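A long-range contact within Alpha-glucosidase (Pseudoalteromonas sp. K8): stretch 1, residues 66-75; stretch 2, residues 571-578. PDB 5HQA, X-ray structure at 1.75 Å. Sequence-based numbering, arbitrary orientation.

Stretch 1, residues 66-75: WQQPWGERQT
Stretch 2 (571-578) ARKERKRD

What joins residues that touch across at least 500 positions of sequence? Chiefly Arg 575, which supplies 125 Å² of the 303 Å² buried. It follows the strand 571-574, at phi/psi -79/140, with CA-to-CB directed toward stretch 1. Chi1 is t (178°), chi2 lies between wells at 129°, chi3 is t (175°) and chi4 is -151°. Thus extended, the side chain grips one carbonyl with both terminal nitrogens: NH1 donates to Gln 68 O at 2.9 Å and NH2 to the same Gln 68 O at 3.1 Å. That oxygen lies near the guanidinium plane, as a forked bond requires.

What flanks this guanidinium? Pro 69 O lies over one face, 3.6 Å from Arg 575 NH1, and Gln 74 CD over the opposite face. Gln 74 covers 33 Å² and its CA-to-CB bond points toward stretch 2, its CA 7.4 Å from the CA of Arg 575. Its chi1 and chi2 are t (171°, 167°), chi3 -4°. Gln 74 OE1 is 3.5 Å from Arg 575 NE, but the angle is too poor for a hydrogen bond; the amide instead packs on the cation. Gln 74 NE2 donates to Gln 67 OE1 at 3.1 Å, while Gln 68 N donates to Gln 74 O at 2.8 Å, two bonds within stretch 1 that tie Gln 74 to Gln 67 and Gln 68.

Where does Arg 572 fit? It covers 32 Å² from the strand, phi/psi -138/143, with chi1 m (-51°), chi2 and chi3 t and chi4 -103°. Its NH1 comes within 4.0 Å of Glu 72 CB, a packing contact; the two CA atoms are 7.9 Å apart.

How does water extend the contact? Water 2 donates to Pro 69 O (2.8 Å) and accepts from Arg 577 NH1 (2.6 Å), bridging two atoms 3.9 Å apart. Water 3 links Gln 74 OE1 (3.3 Å) to Lys 576 N (2.9 Å).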

# COMPACT_ATOMS: atom_id res chain seq x y z
N TRP A 66 1.07 21.34 -3.12
CA TRP A 66 1.93 20.85 -4.19
C TRP A 66 1.12 19.92 -5.09
O TRP A 66 0.04 19.45 -4.72
CB TRP A 66 3.18 20.15 -3.63
CG TRP A 66 2.90 19.04 -2.65
CD1 TRP A 66 2.60 19.17 -1.32
CD2 TRP A 66 2.93 17.63 -2.93
NE1 TRP A 66 2.42 17.92 -0.76
CE2 TRP A 66 2.62 16.96 -1.72
CE3 TRP A 66 3.19 16.86 -4.07
CZ2 TRP A 66 2.56 15.56 -1.63
CZ3 TRP A 66 3.12 15.47 -3.98
CH2 TRP A 66 2.81 14.84 -2.77
N GLN A 67 1.65 19.66 -6.28
CA GLN A 67 0.93 18.88 -7.29
C GLN A 67 1.59 17.52 -7.49
O GLN A 67 2.82 17.43 -7.61
CB GLN A 67 0.86 19.64 -8.62
CG GLN A 67 0.19 18.81 -9.71
CD GLN A 67 -0.53 19.66 -10.75
OE1 GLN A 67 -1.32 20.54 -10.41
NE2 GLN A 67 -0.26 19.38 -12.02
N GLN A 68 0.76 16.45 -7.51
CA GLN A 68 1.29 15.12 -7.78
C GLN A 68 1.38 14.86 -9.28
O GLN A 68 0.51 15.30 -10.04
CB GLN A 68 0.41 14.04 -7.16
CG GLN A 68 0.14 14.21 -5.69
CD GLN A 68 -0.08 12.86 -5.05
OE1 GLN A 68 0.87 12.13 -4.81
NE2 GLN A 68 -1.34 12.52 -4.78
N PRO A 69 2.41 14.15 -9.74
CA PRO A 69 2.41 13.74 -11.16
C PRO A 69 1.29 12.77 -11.48
O PRO A 69 0.74 12.81 -12.58
CB PRO A 69 3.80 13.10 -11.34
CG PRO A 69 4.16 12.60 -9.96
CD PRO A 69 3.58 13.63 -9.00
N TRP A 70 0.97 11.89 -10.54
CA TRP A 70 -0.15 10.96 -10.61
C TRP A 70 -0.53 10.69 -9.17
O TRP A 70 0.26 10.90 -8.25
CB TRP A 70 0.22 9.65 -11.32
CG TRP A 70 1.45 9.00 -10.72
CD1 TRP A 70 2.74 9.15 -11.15
CD2 TRP A 70 1.50 8.12 -9.59
NE1 TRP A 70 3.59 8.40 -10.36
CE2 TRP A 70 2.85 7.76 -9.40
CE3 TRP A 70 0.53 7.59 -8.73
CZ2 TRP A 70 3.26 6.90 -8.38
CZ3 TRP A 70 0.94 6.73 -7.72
CH2 TRP A 70 2.30 6.40 -7.55
N GLY A 71 -1.75 10.21 -8.95
CA GLY A 71 -2.14 9.92 -7.59
C GLY A 71 -3.65 9.82 -7.43
O GLY A 71 -4.40 9.76 -8.41
N GLU A 72 -4.05 9.78 -6.17
CA GLU A 72 -5.45 9.78 -5.76
C GLU A 72 -6.03 11.18 -5.71
O GLU A 72 -7.26 11.33 -5.61
CB GLU A 72 -5.57 9.08 -4.40
CG GLU A 72 -4.92 9.82 -3.21
CD GLU A 72 -3.42 9.55 -3.03
OE1 GLU A 72 -2.61 9.86 -3.94
OE2 GLU A 72 -3.05 9.06 -1.94
N ARG A 73 -5.19 12.20 -5.77
CA ARG A 73 -5.64 13.58 -5.91
C ARG A 73 -4.50 14.35 -6.56
O ARG A 73 -3.32 14.00 -6.39
CB ARG A 73 -6.06 14.21 -4.57
CG ARG A 73 -4.96 14.24 -3.51
CD ARG A 73 -5.51 14.78 -2.18
NE ARG A 73 -6.81 14.18 -1.86
CZ ARG A 73 -6.98 13.08 -1.14
NH1 ARG A 73 -8.20 12.62 -0.92
NH2 ARG A 73 -5.94 12.44 -0.63
N GLN A 74 -4.86 15.40 -7.30
CA GLN A 74 -3.87 16.17 -8.04
C GLN A 74 -3.15 17.17 -7.15
O GLN A 74 -1.92 17.30 -7.23
CB GLN A 74 -4.55 16.88 -9.20
CG GLN A 74 -3.68 17.88 -9.91
CD GLN A 74 -4.30 18.32 -11.22
OE1 GLN A 74 -5.36 17.81 -11.61
NE2 GLN A 74 -3.66 19.25 -11.91
N THR A 75 -3.87 17.87 -6.28
CA THR A 75 -3.31 18.87 -5.39
C THR A 75 -3.34 18.36 -3.95
O THR A 75 -4.39 17.93 -3.46
CB THR A 75 -4.07 20.18 -5.49
OG1 THR A 75 -4.05 20.62 -6.85
CG2 THR A 75 -3.45 21.24 -4.61
N ALA A 571 -15.85 8.23 -3.46
CA ALA A 571 -16.12 8.99 -4.68
C ALA A 571 -14.81 9.61 -5.15
O ALA A 571 -14.06 10.17 -4.34
CB ALA A 571 -17.18 10.06 -4.44
N ARG A 572 -14.52 9.50 -6.45
CA ARG A 572 -13.29 10.05 -7.00
C ARG A 572 -13.57 10.72 -8.34
O ARG A 572 -14.38 10.22 -9.13
CB ARG A 572 -12.20 8.97 -7.18
CG ARG A 572 -11.94 8.11 -5.96
CD ARG A 572 -10.80 7.14 -6.25
NE ARG A 572 -10.69 6.05 -5.28
CZ ARG A 572 -9.79 5.99 -4.30
NH1 ARG A 572 -8.91 6.97 -4.14
NH2 ARG A 572 -9.76 4.94 -3.49
N LYS A 573 -12.89 11.83 -8.59
CA LYS A 573 -13.04 12.57 -9.84
C LYS A 573 -11.82 12.31 -10.72
O LYS A 573 -10.68 12.44 -10.26
CB LYS A 573 -13.18 14.07 -9.58
CG LYS A 573 -13.72 14.83 -10.79
CD LYS A 573 -13.80 16.34 -10.52
CE LYS A 573 -14.44 17.05 -11.71
NZ LYS A 573 -14.53 18.53 -11.51
N GLU A 574 -12.06 11.93 -11.97
CA GLU A 574 -10.97 11.51 -12.84
C GLU A 574 -10.03 12.68 -13.12
O GLU A 574 -10.46 13.83 -13.24
CB GLU A 574 -11.51 10.95 -14.15
CG GLU A 574 -12.14 12.00 -15.01
CD GLU A 574 -12.86 11.41 -16.20
OE1 GLU A 574 -12.92 10.16 -16.30
OE2 GLU A 574 -13.36 12.19 -17.03
N ARG A 575 -8.74 12.38 -13.21
CA ARG A 575 -7.78 13.38 -13.63
C ARG A 575 -7.82 13.53 -15.15
O ARG A 575 -7.94 12.54 -15.88
CB ARG A 575 -6.37 13.00 -13.18
CG ARG A 575 -5.30 13.99 -13.64
CD ARG A 575 -4.47 14.42 -12.48
NE ARG A 575 -3.34 15.27 -12.84
CZ ARG A 575 -2.21 15.30 -12.14
NH1 ARG A 575 -2.08 14.53 -11.08
NH2 ARG A 575 -1.22 16.10 -12.51
N LYS A 576 -7.72 14.77 -15.63
CA LYS A 576 -7.66 15.03 -17.07
C LYS A 576 -6.32 14.54 -17.62
O LYS A 576 -5.27 15.09 -17.29
CB LYS A 576 -7.86 16.51 -17.36
CG LYS A 576 -7.70 16.84 -18.83
CD LYS A 576 -7.99 18.31 -19.08
CE LYS A 576 -7.81 18.64 -20.55
NZ LYS A 576 -8.30 20.02 -20.86
N ARG A 577 -6.38 13.53 -18.47
CA ARG A 577 -5.21 12.82 -18.97
C ARG A 577 -5.68 11.79 -19.98
O ARG A 577 -6.70 11.13 -19.75
CB ARG A 577 -4.44 12.14 -17.83
CG ARG A 577 -3.07 11.61 -18.23
CD ARG A 577 -2.51 10.51 -17.30
NE ARG A 577 -1.17 10.11 -17.76
CZ ARG A 577 -0.04 10.34 -17.09
NH1 ARG A 577 -0.08 10.95 -15.91
NH2 ARG A 577 1.13 9.96 -17.59
N ASP A 578 -4.95 11.63 -21.09
CA ASP A 578 -5.22 10.55 -22.07
C ASP A 578 -6.65 10.73 -22.58
O ASP A 578 -7.01 11.84 -22.98
CB ASP A 578 -4.93 9.18 -21.45
CG ASP A 578 -3.50 9.04 -20.97
OD1 ASP A 578 -2.58 9.61 -21.60
OD2 ASP A 578 -3.31 8.33 -19.95
O HOH W 1 1.68 17.19 -12.56
O HOH W 2 -1.52 12.32 -14.16
O HOH W 3 -7.56 17.06 -13.89